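Side-chain contacts in putative polyphosphate kinase 2 family protein (Arthrobacter aurescens, PDB 3RHF), which probably acts as a polyphosphate kinase, transferring phosphate between polyphosphate and nucleotides: residues Lys74-Ile79 / Asp263-Leu268; Ser172-Thr175 / Thr180-Lys183. One frame throughout, in Å; residues are numbered along the deposited sequence.

Interaction 1: residues Lys74-Ile79 / Asp263-Leu268; sequences KRLLLI and DALGGL
Lys74, just ahead of the central strand 75-82, lays its side chain past that of Leu268, near the C-terminal part of helix 250-266, the two running in opposite directions. The methylene CD of Lys74 rests 3.6 Å from the methyl CD2 of Leu268, and Leu268 CB lies 4.0 Å from the same CD. Beyond this apolar overlap the lysine chain, straight at chi2, bends at chi3 and chi4 (-149° and 113°), which brings NZ to the backbone carbonyl of Leu268. NZ donates to Leu268 O at 3.1 Å, arriving almost head-on to the carbonyl, with a C=O...N angle of 163°. Methylenes and ammonium of one side chain therefore grip the side chain and the main chain of a single residue.

Within the strand, Leu76 turns its CB toward the helix. With CG set opposite the backbone N (chi1 -162°), its branch extends to the helix, where CD1 makes the contacts with Ala264 and Leu265. This methyl sits 3.8 Å from CG of Leu265 and 3.9 Å from CB of Ala264; the Leu76 and Leu265 side chains meet at about a right angle. Leu261, one turn earlier in the helix, also packs on Leu76, and Ala264 reaches across to Val182 of the neighbouring strand 179-187.

Cutting Lys74 back to an alanine is likely to leave the Leu268 carbonyl without this donor and to uncover one flank of its methyl CD2. The contact thus joins helix 250-266 to one face of the parallel sheet of this P-loop-type alpha/beta/alpha sandwich: the buried Leu76 and Leu265 pack between helix and sheet, while at the partly exposed edge a charged donor satisfies one main-chain carbonyl beside an apolar overlap.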
ATOM      1  N   LYS A  74      15.665   7.632 -12.163  1.00 30.63           N
ATOM      2  CA  LYS A  74      16.011   6.578 -11.242  1.00 30.42           C
ATOM      3  C   LYS A  74      14.788   5.996 -10.574  1.00 29.11           C
ATOM      4  O   LYS A  74      13.802   6.664 -10.386  1.00 28.11           O
ATOM      5  CB  LYS A  74      17.004   7.065 -10.210  1.00 32.61           C
ATOM      6  CG  LYS A  74      18.402   7.404 -10.761  1.00 36.46           C
ATOM      7  CD  LYS A  74      19.294   7.846  -9.594  1.00 43.00           C
ATOM      8  CE  LYS A  74      20.408   8.899  -9.949  1.00 47.90           C
ATOM      9  NZ  LYS A  74      20.180  10.261  -9.309  1.00 50.49           N
ATOM     10  N   ARG A  75      14.861   4.714 -10.235  1.00 29.32           N
ATOM     11  CA  ARG A  75      13.772   4.007  -9.592  1.00 28.91           C
ATOM     12  C   ARG A  75      14.372   2.815  -8.873  1.00 28.54           C
ATOM     13  O   ARG A  75      15.559   2.589  -8.958  1.00 28.94           O
ATOM     14  CB  ARG A  75      12.787   3.532 -10.637  1.00 29.13           C
ATOM     15  CG  ARG A  75      13.404   2.562 -11.626  1.00 32.93           C
ATOM     16  CD  ARG A  75      12.649   2.568 -12.934  1.00 36.88           C
ATOM     17  NE  ARG A  75      13.198   3.580 -13.808  1.00 40.62           N
ATOM     18  CZ  ARG A  75      12.684   3.946 -14.963  1.00 42.91           C
ATOM     19  NH1 ARG A  75      13.302   4.872 -15.658  1.00 44.18           N
ATOM     20  NH2 ARG A  75      11.563   3.408 -15.421  1.00 46.16           N
ATOM     21  N   LEU A  76      13.550   2.051  -8.181  1.00 26.03           N
ATOM     22  CA  LEU A  76      14.042   0.981  -7.370  1.00 25.22           C
ATOM     23  C   LEU A  76      13.123  -0.215  -7.433  1.00 23.40           C
ATOM     24  O   LEU A  76      11.934  -0.085  -7.575  1.00 22.51           O
ATOM     25  CB  LEU A  76      14.208   1.486  -5.920  1.00 26.40           C
ATOM     26  CG  LEU A  76      15.107   0.627  -4.999  1.00 28.30           C
ATOM     27  CD1 LEU A  76      16.054   1.431  -4.176  1.00 32.99           C
ATOM     28  CD2 LEU A  76      14.280  -0.188  -4.101  1.00 31.86           C
ATOM     29  N   LEU A  77      13.701  -1.399  -7.314  1.00 23.47           N
ATOM     30  CA  LEU A  77      12.973  -2.670  -7.412  1.00 22.69           C
ATOM     31  C   LEU A  77      13.516  -3.622  -6.343  1.00 23.15           C
ATOM     32  O   LEU A  77      14.685  -4.060  -6.405  1.00 22.46           O
ATOM     33  CB  LEU A  77      13.120  -3.301  -8.814  1.00 22.15           C
ATOM     34  CG  LEU A  77      12.393  -4.657  -9.076  1.00 21.84           C
ATOM     35  CD1 LEU A  77      10.869  -4.570  -8.812  1.00 20.45           C
ATOM     36  CD2 LEU A  77      12.639  -5.291 -10.446  1.00 20.51           C
ATOM     37  N   LEU A  78      12.641  -3.905  -5.365  1.00 22.67           N
ATOM     38  CA  LEU A  78      12.867  -4.865  -4.340  1.00 21.77           C
ATOM     39  C   LEU A  78      12.257  -6.180  -4.767  1.00 22.75           C
ATOM     40  O   LEU A  78      11.037  -6.243  -5.024  1.00 23.12           O
ATOM     41  CB  LEU A  78      12.214  -4.394  -3.065  1.00 21.76           C
ATOM     42  CG  LEU A  78      12.308  -5.275  -1.807  1.00 24.28           C
ATOM     43  CD1 LEU A  78      13.772  -5.395  -1.291  1.00 25.51           C
ATOM     44  CD2 LEU A  78      11.417  -4.712  -0.720  1.00 23.68           C
ATOM     45  N   ILE A  79      13.108  -7.217  -4.853  1.00 22.60           N
ATOM     46  CA  ILE A  79      12.693  -8.586  -5.111  1.00 22.43           C
ATOM     47  C   ILE A  79      12.845  -9.434  -3.863  1.00 23.15           C
ATOM     48  O   ILE A  79      13.970  -9.635  -3.372  1.00 22.83           O
ATOM     49  CB  ILE A  79      13.530  -9.300  -6.275  1.00 22.28           C
ATOM     50  CG1 ILE A  79      13.396  -8.534  -7.599  1.00 23.72           C
ATOM     51  CG2 ILE A  79      13.032 -10.686  -6.484  1.00 20.77           C
ATOM     52  CD1 ILE A  79      14.258  -8.998  -8.736  1.00 22.38           C
ATOM     53  N   ASP A 263      19.958   1.939   2.217  1.00 27.53           N
ATOM     54  CA  ASP A 263      21.328   2.056   1.752  1.00 28.44           C
ATOM     55  C   ASP A 263      21.344   2.130   0.205  1.00 27.55           C
ATOM     56  O   ASP A 263      22.118   2.873  -0.350  1.00 28.45           O
ATOM     57  CB  ASP A 263      22.159   0.877   2.248  1.00 29.09           C
ATOM     58  CG  ASP A 263      22.417   0.888   3.803  1.00 33.79           C
ATOM     59  OD1 ASP A 263      22.014   1.827   4.564  1.00 35.72           O
ATOM     60  OD2 ASP A 263      23.085  -0.084   4.265  1.00 40.14           O
ATOM     61  N   ALA A 264      20.479   1.366  -0.467  1.00 25.98           N
ATOM     62  CA  ALA A 264      20.304   1.444  -1.930  1.00 25.71           C
ATOM     63  C   ALA A 264      19.794   2.848  -2.352  1.00 25.53           C
ATOM     64  O   ALA A 264      20.307   3.443  -3.291  1.00 25.75           O
ATOM     65  CB  ALA A 264      19.348   0.365  -2.416  1.00 24.21           C
ATOM     66  N   LEU A 265      18.810   3.360  -1.629  1.00 24.86           N
ATOM     67  CA  LEU A 265      18.267   4.661  -1.885  1.00 25.34           C
ATOM     68  C   LEU A 265      19.239   5.770  -1.561  1.00 27.16           C
ATOM     69  O   LEU A 265      19.247   6.783  -2.227  1.00 28.03           O
ATOM     70  CB  LEU A 265      17.024   4.861  -1.062  1.00 24.32           C
ATOM     71  CG  LEU A 265      15.803   4.128  -1.532  1.00 22.63           C
ATOM     72  CD1 LEU A 265      14.736   4.034  -0.542  1.00 19.73           C
ATOM     73  CD2 LEU A 265      15.312   4.862  -2.724  1.00 27.12           C
ATOM     74  N   GLY A 266      20.050   5.588  -0.530  1.00 29.87           N
ATOM     75  CA  GLY A 266      21.078   6.573  -0.133  1.00 31.79           C
ATOM     76  C   GLY A 266      22.213   6.643  -1.141  1.00 33.90           C
ATOM     77  O   GLY A 266      22.914   7.641  -1.241  1.00 35.75           O
ATOM     78  N   GLY A 267      22.384   5.566  -1.899  1.00 34.92           N
ATOM     79  CA  GLY A 267      23.380   5.503  -2.943  1.00 36.29           C
ATOM     80  C   GLY A 267      22.897   6.241  -4.168  1.00 36.94           C
ATOM     81  O   GLY A 267      23.645   6.408  -5.103  1.00 39.71           O
ATOM     82  N   LEU A 268      21.655   6.700  -4.199  1.00 36.06           N
ATOM     83  CA  LEU A 268      21.183   7.389  -5.401  1.00 35.94           C
ATOM     84  C   LEU A 268      21.363   8.912  -5.393  1.00 36.01           C
ATOM     85  O   LEU A 268      21.117   9.511  -6.397  1.00 36.23           O
ATOM     86  CB  LEU A 268      19.747   7.022  -5.670  1.00 34.85           C
ATOM     87  CG  LEU A 268      19.541   5.545  -5.999  1.00 35.00           C
ATOM     88  CD1 LEU A 268      18.070   5.243  -6.060  1.00 30.79           C
ATOM     89  CD2 LEU A 268      20.221   5.207  -7.309  1.00 36.09           C
TER

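Interaction 2: residues Ser172-Thr175 / Thr180-Lys183; sequences SRLT and TIVK
The contact belongs to the alpha-to-beta connection of an alpha/beta/alpha sandwich with a parallel sheet: helix 157-176 packs on one face of the sheet, and after a tight connection the chain enters the parallel strand 179-187. The closest CA atoms across the pair, those of Thr175 and Thr180, are 5.8 Å apart, so the helix and strand are still close to the connection that joins them. Ile181 spans the gap. Its CG1 stands opposite its own carbonyl carbon (chi1 -64°) and the chain continues extended, which carries CD1 to the last turn of the helix. There the methyl meets two consecutive residues, lying 4.1 Å from CB of Leu174 and 3.8 Å from OG1 of Thr175, and the isoleucine chain crosses both side chains at about a right angle. The Leu174 meeting is purely apolar and fairly loose; Leu174 also packs on Leu77 and Val129, while Ile181 leans on Ile79 of the adjoining strand 75-82, so the pair belongs to the core between helix and sheet.

The polar part belongs to Thr175. Its chi1 of -62° places OG1 beside the backbone N, where the hydroxyl is hydrogen-bonded to the carbonyl of Glu171 one turn back in the helix. Glu171 also forms a salt bridge with Lys183 farther along the strand. On the sheet side, a water bridges the two segments through hydrogen bonds in both directions: it donates to Thr175 OG1 at 2.8 Å and accepts the main-chain amide of Ile181, its oxygen lying 3.0 Å from Ile181 N.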
ATOM      1  N   SER A 172      20.163  -6.616 -16.182  1.00 28.47           N
ATOM      2  CA  SER A 172      21.116  -5.697 -16.750  1.00 30.43           C
ATOM      3  C   SER A 172      20.402  -4.587 -17.569  1.00 30.14           C
ATOM      4  O   SER A 172      20.808  -3.431 -17.555  1.00 30.63           O
ATOM      5  CB  SER A 172      22.134  -6.480 -17.591  1.00 31.64           C
ATOM      6  OG  SER A 172      22.872  -5.586 -18.382  1.00 36.15           O
ATOM      7  N   ARG A 173      19.315  -4.923 -18.243  1.00 30.15           N
ATOM      8  CA  ARG A 173      18.587  -3.913 -18.994  1.00 29.65           C
ATOM      9  C   ARG A 173      17.951  -2.939 -18.013  1.00 28.63           C
ATOM     10  O   ARG A 173      18.003  -1.713 -18.210  1.00 27.59           O
ATOM     11  CB  ARG A 173      17.559  -4.553 -19.926  1.00 29.54           C
ATOM     12  CG  ARG A 173      18.121  -4.890 -21.330  1.00 33.71           C
ATOM     13  CD  ARG A 173      17.657  -6.266 -21.936  1.00 35.69           C
ATOM     14  NE  ARG A 173      16.228  -6.445 -21.732  1.00 35.32           N
ATOM     15  CZ  ARG A 173      15.615  -7.583 -21.461  1.00 37.60           C
ATOM     16  NH1 ARG A 173      16.277  -8.712 -21.393  1.00 36.77           N
ATOM     17  NH2 ARG A 173      14.297  -7.578 -21.272  1.00 41.43           N
ATOM     18  N   LEU A 174      17.359  -3.479 -16.949  1.00 27.91           N
ATOM     19  CA  LEU A 174      16.665  -2.624 -15.982  1.00 28.25           C
ATOM     20  C   LEU A 174      17.602  -1.646 -15.294  1.00 28.33           C
ATOM     21  O   LEU A 174      17.268  -0.485 -15.093  1.00 27.81           O
ATOM     22  CB  LEU A 174      15.953  -3.430 -14.909  1.00 27.88           C
ATOM     23  CG  LEU A 174      14.724  -4.225 -15.304  1.00 28.08           C
ATOM     24  CD1 LEU A 174      14.175  -4.784 -13.982  1.00 28.46           C
ATOM     25  CD2 LEU A 174      13.649  -3.450 -16.089  1.00 24.19           C
ATOM     26  N   THR A 175      18.776  -2.137 -14.950  1.00 30.64           N
ATOM     27  CA  THR A 175      19.798  -1.338 -14.286  1.00 31.58           C
ATOM     28  C   THR A 175      20.278  -0.212 -15.200  1.00 32.58           C
ATOM     29  O   THR A 175      20.404   0.895 -14.796  1.00 32.74           O
ATOM     30  CB  THR A 175      20.969  -2.216 -13.866  1.00 31.73           C
ATOM     31  OG1 THR A 175      20.505  -3.183 -12.932  1.00 31.42           O
ATOM     32  CG2 THR A 175      22.028  -1.386 -13.204  1.00 33.03           C
ATOM     33  N   THR A 180      17.656   0.561  -9.664  1.00 25.91           N
ATOM     34  CA  THR A 180      18.503  -0.146  -8.713  1.00 25.44           C
ATOM     35  C   THR A 180      17.783  -1.378  -8.181  1.00 24.82           C
ATOM     36  O   THR A 180      16.713  -1.262  -7.554  1.00 23.33           O
ATOM     37  CB  THR A 180      18.919   0.727  -7.542  1.00 25.43           C
ATOM     38  OG1 THR A 180      19.615   1.880  -8.044  1.00 29.73           O
ATOM     39  CG2 THR A 180      19.857  -0.064  -6.602  1.00 23.93           C
ATOM     40  N   ILE A 181      18.381  -2.556  -8.385  1.00 24.84           N
ATOM     41  CA  ILE A 181      17.693  -3.808  -8.043  1.00 24.15           C
ATOM     42  C   ILE A 181      18.205  -4.340  -6.752  1.00 23.14           C
ATOM     43  O   ILE A 181      19.361  -4.691  -6.656  1.00 22.76           O
ATOM     44  CB  ILE A 181      17.846  -4.924  -9.148  1.00 25.44           C
ATOM     45  CG1 ILE A 181      17.183  -4.471 -10.451  1.00 26.70           C
ATOM     46  CG2 ILE A 181      17.280  -6.324  -8.648  1.00 22.62           C
ATOM     47  CD1 ILE A 181      17.599  -5.312 -11.693  1.00 27.17           C
ATOM     48  N   VAL A 182      17.323  -4.431  -5.768  1.00 22.52           N
ATOM     49  CA  VAL A 182      17.653  -5.026  -4.468  1.00 22.20           C
ATOM     50  C   VAL A 182      17.035  -6.419  -4.312  1.00 22.60           C
ATOM     51  O   VAL A 182      15.810  -6.523  -4.105  1.00 22.90           O
ATOM     52  CB  VAL A 182      17.136  -4.169  -3.337  1.00 21.91           C
ATOM     53  CG1 VAL A 182      17.258  -4.916  -2.055  1.00 22.71           C
ATOM     54  CG2 VAL A 182      17.918  -2.855  -3.267  1.00 20.43           C
ATOM     55  N   LYS A 183      17.858  -7.474  -4.381  1.00 22.18           N
ATOM     56  CA  LYS A 183      17.348  -8.842  -4.325  1.00 23.31           C
ATOM     57  C   LYS A 183      17.562  -9.449  -2.925  1.00 24.11           C
ATOM     58  O   LYS A 183      18.668  -9.423  -2.382  1.00 26.05           O
ATOM     59  CB  LYS A 183      18.005  -9.732  -5.390  1.00 23.62           C
ATOM     60  CG  LYS A 183      17.873  -9.202  -6.814  1.00 25.81           C
ATOM     61  CD  LYS A 183      18.155 -10.273  -7.911  1.00 31.84           C
ATOM     62  CE  LYS A 183      19.630 -10.760  -7.985  1.00 32.07           C
ATOM     63  NZ  LYS A 183      20.177 -10.963  -9.380  1.00 31.82           N
TER
HETATM   64  O   HOH W   1      20.777  -2.875 -10.123  1.00 24.86           O

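Interactions 1 and 2 meet through the sheet, their centres about 9 Å apart, with the 172-175/180-183 pair nested within the chain loop that 74-79/263-268 closes. Strands 75-82 and 179-187 lie side by side: Leu77 O is 2.7 Å from Val182 N, and Ile79 N is 2.9 Å from Val182 O, both probable hydrogen bonds. Helix 250-266 covers one face of these strands and helix 157-176 the other. Leu268 of interaction 1 also packs directly on interaction 2, its CD2 lying 3.5 Å from OG1 of Thr180. A triethylene glycol, probably from crystallisation, lies about 4 Å from the Ala264 side chain.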